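Local coordinates for putative lipoprotein (PDB 3JX8), which is of unknown function but may bind lipid or serve in cell adhesion as a lipoprotein with an auto-transporter-adhesin-like head domain, at residues G11-R16 with P86-I91; K99-V104 with G128-R133. All coordinates share one frame; numbering follows the deposited sequence.

Contact 1 of 2, residues G11-R16 with P86-I91; sequences GNPETR and PTVYKI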
loop_
_atom_site.group_PDB
_atom_site.type_symbol
_atom_site.label_atom_id
_atom_site.label_comp_id
_atom_site.label_asym_id
_atom_site.label_seq_id
_atom_site.Cartn_x
_atom_site.Cartn_y
_atom_site.Cartn_z
ATOM N N GLY A 11 -22.009 26.559 16.489
ATOM C CA GLY A 11 -21.139 27.509 17.169
ATOM C C GLY A 11 -21.393 27.597 18.660
ATOM O O GLY A 11 -20.856 28.456 19.316
ATOM N N ASN A 12 -22.216 26.716 19.203
ATOM C CA ASN A 12 -22.420 26.674 20.637
ATOM C C ASN A 12 -21.831 25.405 21.222
ATOM O O ASN A 12 -22.513 24.415 21.327
ATOM C CB ASN A 12 -23.905 26.737 20.909
ATOM C CG ASN A 12 -24.532 27.984 20.359
ATOM O OD1 ASN A 12 -23.864 28.990 20.107
ATOM N ND2 ASN A 12 -25.839 27.936 20.189
ATOM N N PRO A 13 -20.569 25.440 21.646
ATOM C CA PRO A 13 -19.959 24.208 22.127
ATOM C C PRO A 13 -20.545 23.685 23.425
ATOM O O PRO A 13 -20.736 24.449 24.365
ATOM C CB PRO A 13 -18.496 24.602 22.367
ATOM C CG PRO A 13 -18.357 26.001 21.854
ATOM C CD PRO A 13 -19.693 26.600 21.875
ATOM N N GLU A 14 -20.767 22.375 23.468
ATOM C CA GLU A 14 -21.273 21.686 24.646
ATOM C C GLU A 14 -20.350 20.525 25.006
ATOM O O GLU A 14 -19.917 19.786 24.139
ATOM C CB GLU A 14 -22.711 21.153 24.424
ATOM C CG GLU A 14 -23.216 20.252 25.542
ATOM C CD GLU A 14 -24.667 19.785 25.413
ATOM O OE1 GLU A 14 -25.383 20.132 24.423
ATOM O OE2 GLU A 14 -25.083 19.047 26.351
ATOM N N THR A 15 -20.088 20.370 26.301
ATOM C CA THR A 15 -19.326 19.264 26.817
ATOM C C THR A 15 -20.264 18.280 27.490
ATOM O O THR A 15 -21.126 18.658 28.300
ATOM C CB THR A 15 -18.299 19.747 27.817
ATOM O OG1 THR A 15 -17.371 20.583 27.123
ATOM C CG2 THR A 15 -17.582 18.600 28.474
ATOM N N ARG A 16 -20.089 17.017 27.145
ATOM C CA ARG A 16 -20.815 15.924 27.762
ATOM C C ARG A 16 -19.854 14.869 28.241
ATOM O O ARG A 16 -18.997 14.368 27.473
ATOM C CB ARG A 16 -21.778 15.275 26.772
ATOM C CG ARG A 16 -22.925 16.136 26.408
ATOM C CD ARG A 16 -23.897 15.431 25.502
ATOM N NE ARG A 16 -24.781 16.445 24.985
ATOM C CZ ARG A 16 -25.760 16.279 24.103
ATOM N NH1 ARG A 16 -26.069 15.100 23.599
ATOM N NH2 ARG A 16 -26.464 17.350 23.750
ATOM N N PRO A 86 -17.643 20.751 12.659
ATOM C CA PRO A 86 -17.668 21.405 13.959
ATOM C C PRO A 86 -16.847 22.676 13.986
ATOM O O PRO A 86 -15.942 22.831 13.184
ATOM C CB PRO A 86 -17.059 20.354 14.902
ATOM C CG PRO A 86 -16.303 19.468 14.060
ATOM C CD PRO A 86 -16.951 19.456 12.724
ATOM N N THR A 87 -17.197 23.592 14.888
ATOM C CA THR A 87 -16.360 24.747 15.172
ATOM C C THR A 87 -15.366 24.389 16.284
ATOM O O THR A 87 -14.331 25.011 16.383
ATOM C CB THR A 87 -17.184 25.997 15.527
ATOM O OG1 THR A 87 -17.928 25.778 16.720
ATOM C CG2 THR A 87 -18.147 26.341 14.394
ATOM N N VAL A 88 -15.659 23.360 17.079
ATOM C CA VAL A 88 -14.779 22.898 18.164
ATOM C C VAL A 88 -15.069 21.420 18.286
ATOM O O VAL A 88 -16.228 21.034 18.222
ATOM C CB VAL A 88 -15.176 23.508 19.553
ATOM C CG1 VAL A 88 -14.196 23.051 20.647
ATOM C CG2 VAL A 88 -15.216 24.992 19.504
ATOM N N TYR A 89 -14.054 20.591 18.475
ATOM C CA TYR A 89 -14.280 19.155 18.627
ATOM C C TYR A 89 -13.106 18.555 19.366
ATOM O O TYR A 89 -12.009 18.457 18.818
ATOM C CB TYR A 89 -14.523 18.503 17.267
ATOM C CG TYR A 89 -14.998 17.061 17.273
ATOM C CD1 TYR A 89 -15.431 16.412 18.439
ATOM C CD2 TYR A 89 -15.048 16.345 16.084
ATOM C CE1 TYR A 89 -15.859 15.090 18.404
ATOM C CE2 TYR A 89 -15.501 15.025 16.053
ATOM C CZ TYR A 89 -15.893 14.407 17.209
ATOM O OH TYR A 89 -16.348 13.118 17.153
ATOM N N LYS A 90 -13.342 18.220 20.639
ATOM C CA LYS A 90 -12.317 17.724 21.544
ATOM C C LYS A 90 -12.862 16.501 22.252
ATOM O O LYS A 90 -14.054 16.468 22.645
ATOM C CB LYS A 90 -11.951 18.772 22.584
ATOM C CG LYS A 90 -11.325 20.007 22.002
ATOM C CD LYS A 90 -10.793 20.988 23.069
ATOM C CE LYS A 90 -11.877 21.819 23.687
ATOM N NZ LYS A 90 -11.349 22.711 24.771
ATOM N N ILE A 91 -11.998 15.506 22.426
ATOM C CA ILE A 91 -12.362 14.290 23.113
ATOM C C ILE A 91 -11.270 14.001 24.149
ATOM O O ILE A 91 -10.072 14.112 23.853
ATOM C CB ILE A 91 -12.451 13.090 22.138
ATOM C CG1 ILE A 91 -13.459 13.398 21.018
ATOM C CG2 ILE A 91 -12.790 11.789 22.919
ATOM C CD1 ILE A 91 -13.432 12.425 19.815
#
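Pro13 and Thr87 give up most surface here, 34 Å² each, with Gly11 and Val88 close behind. The CG corner of the Pro13 ring touches the CG2 methyl of Val88 at 4.1 Å, the two side chains meeting at a slant, so this is a light van der Waals touch. Val88 has CG1 anti to its backbone N (chi1 -177°), which leaves CG2 beside that N as the branch that meets the proline. Toward the start of the segments, the Thr87 hydroxyl comes up to the backbone of Gly11, OG1 to CA at 3.7 Å. A chi1 of 63° turns that oxygen, and not the methyl, to Gly11 and to Asp50.

No hydrogen bond passes directly between the segments. Strands 13-17 and 89-95 run alongside strand 44-50, each pairing with it antiparallel, so they are its two neighbours in the beta-structure at the N-terminal end of this elongated fold. They come close where strand 44-50 ends at Asp50. That carboxylate bridges them: OD2 is hydrogen-bonded to both Gly11 N and Thr87 OG1, and OD1 has a weak bond with Val88 N. The positive phi of Gly11 (84°) belongs to the loop before strand 13-17.

Further along, Glu14 and Arg16 make no contact with segment 86-91 and form a salt bridge with each other. Arg16 approaches side-on, NE to Glu14 OE2 at 3.0 Å and NH2 to Glu14 OE1 at 3.1 Å, both oxygens being met from above the carboxylate plane. The guanidinium also makes a cation-pi contact with Phe54.

Contact 2 of 2, residues K99-V104 with G128-R133; sequences KELNTV and GNVELR
Val130 offers its two methyl groups to two different residues of strand 100-104. Its CG1, placed anti to the backbone N (chi1 180°), lies 4.4 Å from Leu101 CD2, a loose apolar contact; CG2, lying beside the backbone N, meets Thr103 CG2 at 3.9 Å. The side chains of Thr103 and Val130 run antiparallel past one another, meeting through one methyl each.

Thr103 splits its two ends. With OG1 anti to its own N (chi1 -172°), the methyl takes the place between N and the carbonyl carbon and packs on the valine, while the hydroxyl is left to a water-mediated link: a water lies 2.8 Å from Thr103 OG1 and donates a weak bond to Asn129 O at 3.3 Å.

Asn102 and Glu100, and likewise Glu131 and Arg133, take no part in the contact and pair within their own segments. Asn102 ND2 bonds to Glu100 OE2 at 2.8 Å, meeting it on the anti side of the carboxylate, and Asn102 also packs on Met241 of the second subunit. In segment 128-133, Arg133 forms a salt bridge, putting NE and NH2 on the single oxygen Glu131 OE1, NE at 2.7 Å.

Buried Leu101, Thr103 and Val130 meeting between strands of two different walls is consistent with the interior of a parallel beta-helix, in keeping with the pectate-lyase-like clan of this adhesin head domain.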
loop_
_atom_site.group_PDB
_atom_site.type_symbol
_atom_site.label_atom_id
_atom_site.label_comp_id
_atom_site.label_asym_id
_atom_site.label_seq_id
_atom_site.Cartn_x
_atom_site.Cartn_y
_atom_site.Cartn_z
ATOM N N LYS A 99 -5.043 -1.708 23.360
ATOM C CA LYS A 99 -4.391 -2.707 22.550
ATOM C C LYS A 99 -4.468 -2.344 21.093
ATOM O O LYS A 99 -3.572 -2.669 20.343
ATOM C CB LYS A 99 -5.045 -4.069 22.712
ATOM C CG LYS A 99 -5.111 -4.575 24.119
ATOM C CD LYS A 99 -5.662 -5.998 24.159
ATOM C CE LYS A 99 -5.697 -6.532 25.587
ATOM N NZ LYS A 99 -5.991 -8.005 25.566
ATOM N N GLU A 100 -5.561 -1.703 20.694
ATOM C CA GLU A 100 -5.757 -1.363 19.294
ATOM C C GLU A 100 -6.559 -0.080 19.071
ATOM O O GLU A 100 -7.680 0.083 19.592
ATOM C CB GLU A 100 -6.407 -2.522 18.562
ATOM C CG GLU A 100 -6.380 -2.333 17.099
ATOM C CD GLU A 100 -6.999 -3.477 16.361
ATOM O OE1 GLU A 100 -6.740 -4.623 16.755
ATOM O OE2 GLU A 100 -7.737 -3.238 15.379
ATOM N N LEU A 101 -5.957 0.807 18.288
ATOM C CA LEU A 101 -6.530 2.049 17.839
ATOM C C LEU A 101 -6.753 1.967 16.317
ATOM O O LEU A 101 -5.824 1.709 15.539
ATOM C CB LEU A 101 -5.574 3.202 18.127
ATOM C CG LEU A 101 -6.024 4.558 17.566
ATOM C CD1 LEU A 101 -7.354 4.968 18.207
ATOM C CD2 LEU A 101 -4.947 5.640 17.768
ATOM N N ASN A 102 -7.985 2.234 15.917
ATOM C CA ASN A 102 -8.361 2.353 14.535
ATOM C C ASN A 102 -8.903 3.741 14.404
ATOM O O ASN A 102 -9.964 4.039 14.944
ATOM C CB ASN A 102 -9.407 1.305 14.180
ATOM C CG ASN A 102 -8.818 -0.109 14.183
ATOM O OD1 ASN A 102 -7.938 -0.414 13.392
ATOM N ND2 ASN A 102 -9.266 -0.951 15.105
ATOM N N THR A 103 -8.138 4.598 13.757
ATOM C CA THR A 103 -8.492 5.971 13.576
ATOM C C THR A 103 -8.542 6.327 12.066
ATOM O O THR A 103 -7.687 5.874 11.275
ATOM C CB THR A 103 -7.523 6.871 14.357
ATOM O OG1 THR A 103 -8.003 8.207 14.301
ATOM C CG2 THR A 103 -6.129 6.833 13.817
ATOM N N VAL A 104 -9.562 7.087 11.674
ATOM C CA VAL A 104 -9.807 7.431 10.284
ATOM C C VAL A 104 -10.238 8.880 10.220
ATOM O O VAL A 104 -11.208 9.286 10.889
ATOM C CB VAL A 104 -10.930 6.554 9.631
ATOM C CG1 VAL A 104 -11.133 6.950 8.149
ATOM C CG2 VAL A 104 -10.631 5.020 9.772
ATOM N N GLY A 128 -4.939 12.738 8.909
ATOM C CA GLY A 128 -4.698 13.140 10.315
ATOM C C GLY A 128 -3.356 12.750 10.916
ATOM O O GLY A 128 -2.382 12.515 10.210
ATOM N N ASN A 129 -3.302 12.740 12.241
ATOM C CA ASN A 129 -2.083 12.397 12.957
ATOM C C ASN A 129 -2.313 11.650 14.264
ATOM O O ASN A 129 -3.347 11.828 14.933
ATOM C CB ASN A 129 -1.200 13.617 13.192
ATOM C CG ASN A 129 -1.872 14.682 13.999
ATOM O OD1 ASN A 129 -2.745 15.349 13.499
ATOM N ND2 ASN A 129 -1.422 14.899 15.233
ATOM N N VAL A 130 -1.400 10.738 14.561
ATOM C CA VAL A 130 -1.296 10.114 15.862
ATOM C C VAL A 130 0.060 10.474 16.411
ATOM O O VAL A 130 1.079 10.334 15.699
ATOM C CB VAL A 130 -1.433 8.614 15.758
ATOM C CG1 VAL A 130 -1.314 7.955 17.131
ATOM C CG2 VAL A 130 -2.746 8.284 15.049
ATOM N N GLU A 131 0.078 10.960 17.656
ATOM C CA GLU A 131 1.304 11.290 18.362
ATOM C C GLU A 131 1.387 10.621 19.709
ATOM O O GLU A 131 0.553 10.869 20.596
ATOM C CB GLU A 131 1.416 12.788 18.575
ATOM C CG GLU A 131 1.189 13.578 17.328
ATOM C CD GLU A 131 1.560 15.049 17.487
ATOM O OE1 GLU A 131 2.022 15.465 18.590
ATOM O OE2 GLU A 131 1.395 15.779 16.480
ATOM N N LEU A 132 2.382 9.757 19.862
ATOM C CA LEU A 132 2.715 9.161 21.141
ATOM C C LEU A 132 3.810 10.037 21.713
ATOM O O LEU A 132 4.992 9.856 21.427
ATOM C CB LEU A 132 3.154 7.702 20.972
ATOM C CG LEU A 132 2.174 6.834 20.178
ATOM C CD1 LEU A 132 2.615 5.356 20.150
ATOM C CD2 LEU A 132 0.790 6.970 20.717
ATOM N N ARG A 133 3.410 11.048 22.471
ATOM C CA ARG A 133 4.361 12.027 22.995
ATOM C C ARG A 133 5.063 11.544 24.227
ATOM O O ARG A 133 6.191 11.923 24.473
ATOM C CB ARG A 133 3.672 13.350 23.305
ATOM C CG ARG A 133 3.062 13.976 22.083
ATOM C CD ARG A 133 2.410 15.293 22.416
ATOM N NE ARG A 133 1.982 15.995 21.203
ATOM C CZ ARG A 133 1.199 17.082 21.186
ATOM N NH1 ARG A 133 0.721 17.595 22.315
ATOM N NH2 ARG A 133 0.871 17.662 20.031
HETATM O O HOH W 1 -6.194 10.305 14.127
#

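In the fold
The two contacts come in series: contact 1 closes at residue 91 and contact 2 opens at 99, strand 100-104 being the next strand after 89-95. Their centres are 21 Å apart, and their nearest atoms about 9 Å, without touching. Contact 1 lies at the surface, about 23 Å from the centre of the chain, where the antiparallel N-terminal strands 13-17 and 44-50 join on; contact 2 is buried, about 3 Å from that centre. Strands 89-95 and 129-132 belong to the same side of the coil, linked through 33-38 and 108-111, whereas 100-104 lies in the facing sheet. Together they sample one end of the solenoid and its interior.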